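Local coordinates for protein iminosuccinate reductase (Paracoccus denitrificans, PDB 6RQA) that catalyses the NADH-dependent reduction of iminosuccinate to L-aspartate, regenerating the amino donor for the beta-hydroxyaspartate cycle of glyoxylate assimilation, at residues Gly86-Gly91 / Ser106-Phe111; His158-Gln163 / Leu186-Asp191. All coordinates share one frame; numbering follows the deposited sequence.

Contact 1 (Gly86-Gly91 / Ser106-Phe111); sequences GLKAGG and STVFLF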
loop_
_atom_site.group_PDB
_atom_site.type_symbol
_atom_site.label_atom_id
_atom_site.label_comp_id
_atom_site.label_asym_id
_atom_site.label_seq_id
_atom_site.Cartn_x
_atom_site.Cartn_y
_atom_site.Cartn_z
ATOM N N GLY A 86 -4.588 9.038 -1.896
ATOM C CA GLY A 86 -4.046 8.381 -0.720
ATOM C C GLY A 86 -4.478 6.925 -0.663
ATOM O O GLY A 86 -4.726 6.298 -1.694
ATOM N N LEU A 87 -4.560 6.417 0.563
ATOM C CA LEU A 87 -4.886 5.018 0.793
ATOM C C LEU A 87 -5.323 4.841 2.239
ATOM O O LEU A 87 -5.070 5.693 3.095
ATOM C CB LEU A 87 -3.694 4.103 0.497
ATOM C CG LEU A 87 -2.590 4.107 1.561
ATOM C CD1 LEU A 87 -1.791 2.819 1.510
ATOM C CD2 LEU A 87 -1.668 5.309 1.410
ATOM N N LYS A 88 -5.982 3.717 2.498
ATOM C CA LYS A 88 -6.223 3.240 3.851
ATOM C C LYS A 88 -5.392 1.986 4.068
ATOM O O LYS A 88 -5.437 1.057 3.254
ATOM C CB LYS A 88 -7.705 2.945 4.096
ATOM C CG LYS A 88 -8.023 2.648 5.559
ATOM C CD LYS A 88 -9.508 2.411 5.797
ATOM C CE LYS A 88 -9.953 1.065 5.250
ATOM N NZ LYS A 88 -11.400 0.826 5.497
ATOM N N ALA A 89 -4.622 1.970 5.152
ATOM C CA ALA A 89 -3.770 0.844 5.492
ATOM C C ALA A 89 -4.238 0.223 6.800
ATOM O O ALA A 89 -4.762 0.912 7.681
ATOM C CB ALA A 89 -2.302 1.272 5.607
ATOM N N GLY A 90 -4.044 -1.087 6.918
ATOM C CA GLY A 90 -4.468 -1.814 8.097
ATOM C C GLY A 90 -5.186 -3.098 7.743
ATOM O O GLY A 90 -4.948 -3.672 6.676
ATOM N N GLY A 91 -6.066 -3.561 8.627
ATOM C CA GLY A 91 -6.813 -4.771 8.358
ATOM C C GLY A 91 -7.464 -5.403 9.571
ATOM O O GLY A 91 -8.105 -4.716 10.373
ATOM N N SER A 106 -7.428 0.297 11.082
ATOM C CA SER A 106 -7.135 0.909 9.796
ATOM C C SER A 106 -6.800 2.378 10.003
ATOM O O SER A 106 -7.137 2.977 11.028
ATOM C CB SER A 106 -8.308 0.755 8.818
ATOM O OG SER A 106 -9.463 1.419 9.298
ATOM N N THR A 107 -6.124 2.950 9.007
ATOM C CA THR A 107 -5.690 4.340 9.050
ATOM C C THR A 107 -5.627 4.876 7.629
ATOM O O THR A 107 -5.070 4.219 6.744
ATOM C CB THR A 107 -4.321 4.473 9.725
ATOM O OG1 THR A 107 -4.358 3.833 11.006
ATOM C CG2 THR A 107 -3.951 5.937 9.906
ATOM N N VAL A 108 -6.196 6.059 7.413
ATOM C CA VAL A 108 -6.210 6.696 6.102
ATOM C C VAL A 108 -5.069 7.700 6.035
ATOM O O VAL A 108 -4.905 8.529 6.940
ATOM C CB VAL A 108 -7.559 7.381 5.825
ATOM C CG1 VAL A 108 -7.551 8.012 4.437
ATOM C CG2 VAL A 108 -8.698 6.386 5.954
ATOM N N PHE A 109 -4.276 7.620 4.970
ATOM C CA PHE A 109 -3.201 8.570 4.710
ATOM C C PHE A 109 -3.525 9.312 3.423
ATOM O O PHE A 109 -3.642 8.693 2.361
ATOM C CB PHE A 109 -1.848 7.865 4.598
ATOM C CG PHE A 109 -1.522 6.983 5.771
ATOM C CD1 PHE A 109 -1.169 7.532 6.993
ATOM C CD2 PHE A 109 -1.555 5.603 5.646
ATOM C CE1 PHE A 109 -0.863 6.719 8.072
ATOM C CE2 PHE A 109 -1.249 4.788 6.720
ATOM C CZ PHE A 109 -0.903 5.346 7.934
ATOM N N LEU A 110 -3.676 10.629 3.520
ATOM C CA LEU A 110 -3.951 11.471 2.365
ATOM C C LEU A 110 -2.662 12.117 1.878
ATOM O O LEU A 110 -1.791 12.476 2.675
ATOM C CB LEU A 110 -4.984 12.547 2.704
ATOM C CG LEU A 110 -6.361 12.043 3.143
ATOM C CD1 LEU A 110 -7.301 13.206 3.417
ATOM C CD2 LEU A 110 -6.947 11.112 2.097
ATOM N N PHE A 111 -2.544 12.258 0.560
ATOM C CA PHE A 111 -1.372 12.845 -0.067
ATOM C C PHE A 111 -1.799 13.988 -0.974
ATOM O O PHE A 111 -2.900 13.983 -1.530
ATOM C CB PHE A 111 -0.583 11.804 -0.875
ATOM C CG PHE A 111 0.204 10.842 -0.028
ATOM C CD1 PHE A 111 -0.438 9.867 0.719
ATOM C CD2 PHE A 111 1.588 10.907 0.013
ATOM C CE1 PHE A 111 0.285 8.982 1.497
ATOM C CE2 PHE A 111 2.316 10.024 0.787
ATOM C CZ PHE A 111 1.663 9.060 1.530
#
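Lys-88 runs along Ser-106 and Val-108 of the neighbouring strand. Its CB lies 4.0 Å from Val-108 CG2. Lys-88 CG, anti to the backbone N (chi1 -171°), sits 3.5 Å from Thr-107 O. CD then passes 3.6 Å from Ser-106 OG, and CE, after a bend at chi3, stays beside Ser-106 CB. NZ leaves the pair for a salt bridge with Asp-319 and a hydrogen bond to Thr-128. Lys-88 is probably the proton donor/acceptor, as in relatives, and an alanine here would probably leave Asp-319 without its salt-bridge partner and Ser-106 without its aliphatic cover. The strands form an antiparallel beta hairpin within the mixed sheet of this ornithine cyclodeaminase/mu-crystallin family member. Leu-87 and Phe-109 exchange both backbone bonds, Phe-109 N donating to Leu-87 O at 2.8 Å, as do Ala-89 and Thr-107. On the face away from Lys-88, Ala-89 CB meets the edge of the Phe-109 ring, 3.8 Å from CE2, and Leu-87 CD2 approaches Phe-109 CB. Here the second subunit packs, its own Phe-109 stacked on this one. Gly-86 CA makes a CA-H...O contact with Phe-109 O; its backbone angles call for glycine, and a CB would also run into that carbonyl.

Contact 2 (His158-Gln163 / Leu186-Asp191); sequences HQSAFQ and LSRLAD. With NAD (nicotinamide-adenine-dinucleotide), chain C.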
loop_
_atom_site.group_PDB
_atom_site.type_symbol
_atom_site.label_atom_id
_atom_site.label_comp_id
_atom_site.label_asym_id
_atom_site.label_seq_id
_atom_site.Cartn_x
_atom_site.Cartn_y
_atom_site.Cartn_z
ATOM N N HIS A 158 -21.217 -5.240 15.260
ATOM C CA HIS A 158 -20.833 -3.876 15.613
ATOM C C HIS A 158 -21.356 -2.871 14.593
ATOM O O HIS A 158 -21.921 -1.834 14.958
ATOM C CB HIS A 158 -19.311 -3.779 15.735
ATOM C CG HIS A 158 -18.800 -2.376 15.859
ATOM N ND1 HIS A 158 -18.170 -1.720 14.825
ATOM C CD2 HIS A 158 -18.823 -1.506 16.897
ATOM C CE1 HIS A 158 -17.826 -0.507 15.218
ATOM N NE2 HIS A 158 -18.212 -0.352 16.472
ATOM N N GLN A 159 -21.179 -3.165 13.306
ATOM C CA GLN A 159 -21.544 -2.217 12.262
ATOM C C GLN A 159 -23.038 -2.189 11.967
ATOM O O GLN A 159 -23.491 -1.279 11.264
ATOM C CB GLN A 159 -20.773 -2.529 10.978
ATOM C CG GLN A 159 -19.273 -2.355 11.116
ATOM C CD GLN A 159 -18.557 -2.449 9.789
ATOM O OE1 GLN A 159 -19.131 -2.882 8.792
ATOM N NE2 GLN A 159 -17.295 -2.036 9.768
ATOM N N SER A 160 -23.810 -3.147 12.489
ATOM C CA SER A 160 -25.245 -3.170 12.218
ATOM C C SER A 160 -25.938 -1.922 12.749
ATOM O O SER A 160 -26.927 -1.464 12.162
ATOM C CB SER A 160 -25.877 -4.424 12.823
ATOM O OG SER A 160 -25.752 -4.426 14.234
ATOM N N ALA A 161 -25.440 -1.358 13.852
ATOM C CA ALA A 161 -26.017 -0.124 14.372
ATOM C C ALA A 161 -25.814 1.029 13.398
ATOM O O ALA A 161 -26.740 1.809 13.144
ATOM C CB ALA A 161 -25.406 0.208 15.733
ATOM N N PHE A 162 -24.609 1.150 12.837
ATOM C CA PHE A 162 -24.345 2.208 11.868
ATOM C C PHE A 162 -25.193 2.030 10.615
ATOM O O PHE A 162 -25.660 3.014 10.028
ATOM C CB PHE A 162 -22.858 2.234 11.512
ATOM C CG PHE A 162 -21.959 2.445 12.696
ATOM C CD1 PHE A 162 -21.637 3.723 13.116
ATOM C CD2 PHE A 162 -21.442 1.365 13.392
ATOM C CE1 PHE A 162 -20.814 3.921 14.207
ATOM C CE2 PHE A 162 -20.618 1.557 14.483
ATOM C CZ PHE A 162 -20.304 2.837 14.891
ATOM N N GLN A 163 -25.410 0.782 10.195
ATOM C CA GLN A 163 -26.238 0.535 9.019
ATOM C C GLN A 163 -27.675 0.984 9.253
ATOM O O GLN A 163 -28.305 1.565 8.362
ATOM C CB GLN A 163 -26.194 -0.948 8.646
ATOM C CG GLN A 163 -24.792 -1.498 8.409
ATOM C CD GLN A 163 -24.130 -0.927 7.167
ATOM O OE1 GLN A 163 -24.795 -0.613 6.180
ATOM N NE2 GLN A 163 -22.809 -0.791 7.213
ATOM N N LEU A 186 -29.319 -9.484 19.305
ATOM C CA LEU A 186 -30.431 -8.703 18.772
ATOM C C LEU A 186 -30.755 -7.482 19.625
ATOM O O LEU A 186 -31.466 -6.586 19.155
ATOM C CB LEU A 186 -31.673 -9.585 18.634
ATOM C CG LEU A 186 -31.639 -10.620 17.507
ATOM C CD1 LEU A 186 -32.826 -11.563 17.606
ATOM C CD2 LEU A 186 -31.617 -9.933 16.148
ATOM N N SER A 187 -30.254 -7.423 20.862
ATOM C CA SER A 187 -30.477 -6.245 21.695
ATOM C C SER A 187 -29.825 -5.006 21.097
ATOM O O SER A 187 -30.287 -3.885 21.336
ATOM C CB SER A 187 -29.950 -6.495 23.108
ATOM O OG SER A 187 -28.588 -6.887 23.081
ATOM N N ARG A 188 -28.754 -5.184 20.319
ATOM C CA ARG A 188 -28.108 -4.047 19.674
ATOM C C ARG A 188 -29.005 -3.433 18.606
ATOM O O ARG A 188 -29.009 -2.211 18.416
ATOM C CB ARG A 188 -26.769 -4.479 19.078
ATOM C CG ARG A 188 -25.967 -3.354 18.446
ATOM C CD ARG A 188 -24.536 -3.793 18.186
ATOM N NE ARG A 188 -23.775 -2.788 17.449
ATOM C CZ ARG A 188 -23.073 -1.816 18.019
ATOM N NH1 ARG A 188 -22.412 -0.945 17.268
ATOM N NH2 ARG A 188 -23.029 -1.713 19.341
ATOM N N LEU A 189 -29.777 -4.263 17.899
ATOM C CA LEU A 189 -30.713 -3.739 16.911
ATOM C C LEU A 189 -31.889 -3.040 17.580
ATOM O O LEU A 189 -32.332 -1.979 17.122
ATOM C CB LEU A 189 -31.210 -4.864 16.003
ATOM C CG LEU A 189 -30.159 -5.604 15.173
ATOM C CD1 LEU A 189 -30.817 -6.645 14.280
ATOM C CD2 LEU A 189 -29.337 -4.623 14.348
ATOM N N ALA A 190 -32.411 -3.617 18.666
ATOM C CA ALA A 190 -33.548 -3.009 19.349
ATOM C C ALA A 190 -33.166 -1.680 19.989
ATOM O O ALA A 190 -33.939 -0.717 19.938
ATOM C CB ALA A 190 -34.107 -3.970 20.397
ATOM N N ASP A 191 -31.975 -1.608 20.589
ATOM C CA ASP A 191 -31.540 -0.374 21.236
ATOM C C ASP A 191 -31.443 0.770 20.233
ATOM O O ASP A 191 -31.961 1.867 20.473
ATOM C CB ASP A 191 -30.198 -0.591 21.938
ATOM C CG ASP A 191 -30.333 -1.397 23.217
ATOM O OD1 ASP A 191 -31.474 -1.754 23.580
ATOM O OD2 ASP A 191 -29.299 -1.669 23.861
HETATM P PA NAD C . -18.989 -8.493 13.886
HETATM O O1A NAD C . -18.198 -9.760 14.053
HETATM O O2A NAD C . -19.248 -7.363 14.829
HETATM O O5B NAD C . -20.565 -9.211 13.791
HETATM C C5B NAD C . -20.449 -10.336 13.010
HETATM C C4B NAD C . -21.816 -10.944 12.835
HETATM O O4B NAD C . -21.714 -11.995 11.893
HETATM C C3B NAD C . -22.157 -11.568 14.185
HETATM O O3B NAD C . -22.836 -10.571 14.877
HETATM C C2B NAD C . -23.068 -12.730 13.772
HETATM O O2B NAD C . -24.392 -12.336 13.637
HETATM C C1B NAD C . -22.530 -13.081 12.326
HETATM N N9A NAD C . -21.657 -14.259 12.352
HETATM C C8A NAD C . -20.451 -14.482 13.041
HETATM N N7A NAD C . -19.940 -15.691 12.811
HETATM C C5A NAD C . -20.851 -16.295 11.925
HETATM C C6A NAD C . -20.885 -17.571 11.304
HETATM N N6A NAD C . -19.884 -18.464 11.544
HETATM N N1A NAD C . -21.918 -17.907 10.464
HETATM C C2A NAD C . -22.886 -16.956 10.276
HETATM N N3A NAD C . -22.987 -15.710 10.790
HETATM C C4A NAD C . -21.933 -15.413 11.627
HETATM O O3 NAD C . -18.503 -8.130 12.393
HETATM P PN NAD C . -18.743 -6.625 11.952
HETATM O O1N NAD C . -20.069 -5.954 12.211
HETATM O O2N NAD C . -17.359 -6.097 12.076
HETATM O O5D NAD C . -18.794 -6.647 10.171
HETATM C C5D NAD C . -19.386 -7.821 9.815
HETATM C C4D NAD C . -19.098 -8.072 8.356
HETATM O O4D NAD C . -19.067 -6.799 7.674
HETATM C C3D NAD C . -17.661 -8.667 8.271
HETATM O O3D NAD C . -17.765 -9.788 7.468
HETATM C C2D NAD C . -16.860 -7.546 7.585
HETATM O O2D NAD C . -15.948 -7.995 6.640
HETATM C C1D NAD C . -18.003 -6.880 6.780
HETATM N N1N NAD C . -17.605 -5.461 6.422
HETATM C C2N NAD C . -17.932 -5.051 5.162
HETATM C C3N NAD C . -17.600 -3.759 4.756
HETATM C C7N NAD C . -17.996 -3.393 3.365
HETATM O O7N NAD C . -17.751 -2.289 2.890
HETATM N N7N NAD C . -18.653 -4.357 2.639
HETATM C C4N NAD C . -16.938 -2.906 5.640
HETATM C C5N NAD C . -16.616 -3.352 6.916
HETATM C C6N NAD C . -16.956 -4.651 7.312
#
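Arg-188 reaches across to segment 158-163 and grips the carbonyl of His-158. Its CG is anti to the backbone N (chi1 -177°) and the chain stays extended to NE, carrying the guanidinium over to the other helix. NH1 donates to His-158 O, in the carbonyl plane and on a lone pair, though the oxygen is tilted 20° from the guanidinium plane; the bond is modelled short, at 2.5 Å between Arg-188 NH1 and His-158 O, and its exact length is uncertain. NE adds a weak bond to the same oxygen. Ala-161 lies over one guanidinium face, its CB 3.6 Å from Arg-188 NH1. The imidazole of His-158 lies obliquely to the guanidinium, CD2 3.7 Å from NH1. These two helices lie side by side in the Rossmann-type NAD domain, their segments running at 21° to each other, and His-158 and Gln-159 present their backbone N-H groups to the dinucleotide's pyrophosphate. His-158 N donates to O2A of NAD at 2.9 Å and Gln-159 N to O1N, both nearly straight. Ser-160, directed at segment 186-191, touches Leu-189, whose CD2 rests 3.6 Å from Ser-160 OG; that hydroxyl bonds to the carbonyl of Gly-157. Leu-189 also packs on Met-153 of strand 150-154 and Phe-200 of strand 200-202, while Phe-162 lies against helix 125-143.

Overall arrangement
Contact 1 is buried and belongs to the mixed sheet, where paired backbone bonds join adjacent strands and the second subunit packs on one face. Contact 2 is partly buried, shares no helix or strand with contact 1, and joins two helices of the dinucleotide-binding part; neither of its segments touches the other subunit. Its cross-helix grip comes from an arginine on a backbone carbonyl, with Ala-161 over a guanidinium face and Ser-160 against Leu-189, whereas contact 1 combines a regular strand ladder with aromatic packing. Their centres are 26 Å apart and they do not touch: 158-163 binds the pyrophosphate directly, whereas the Lys-88 side chain of contact 1 comes only to about 7 Å of NAD.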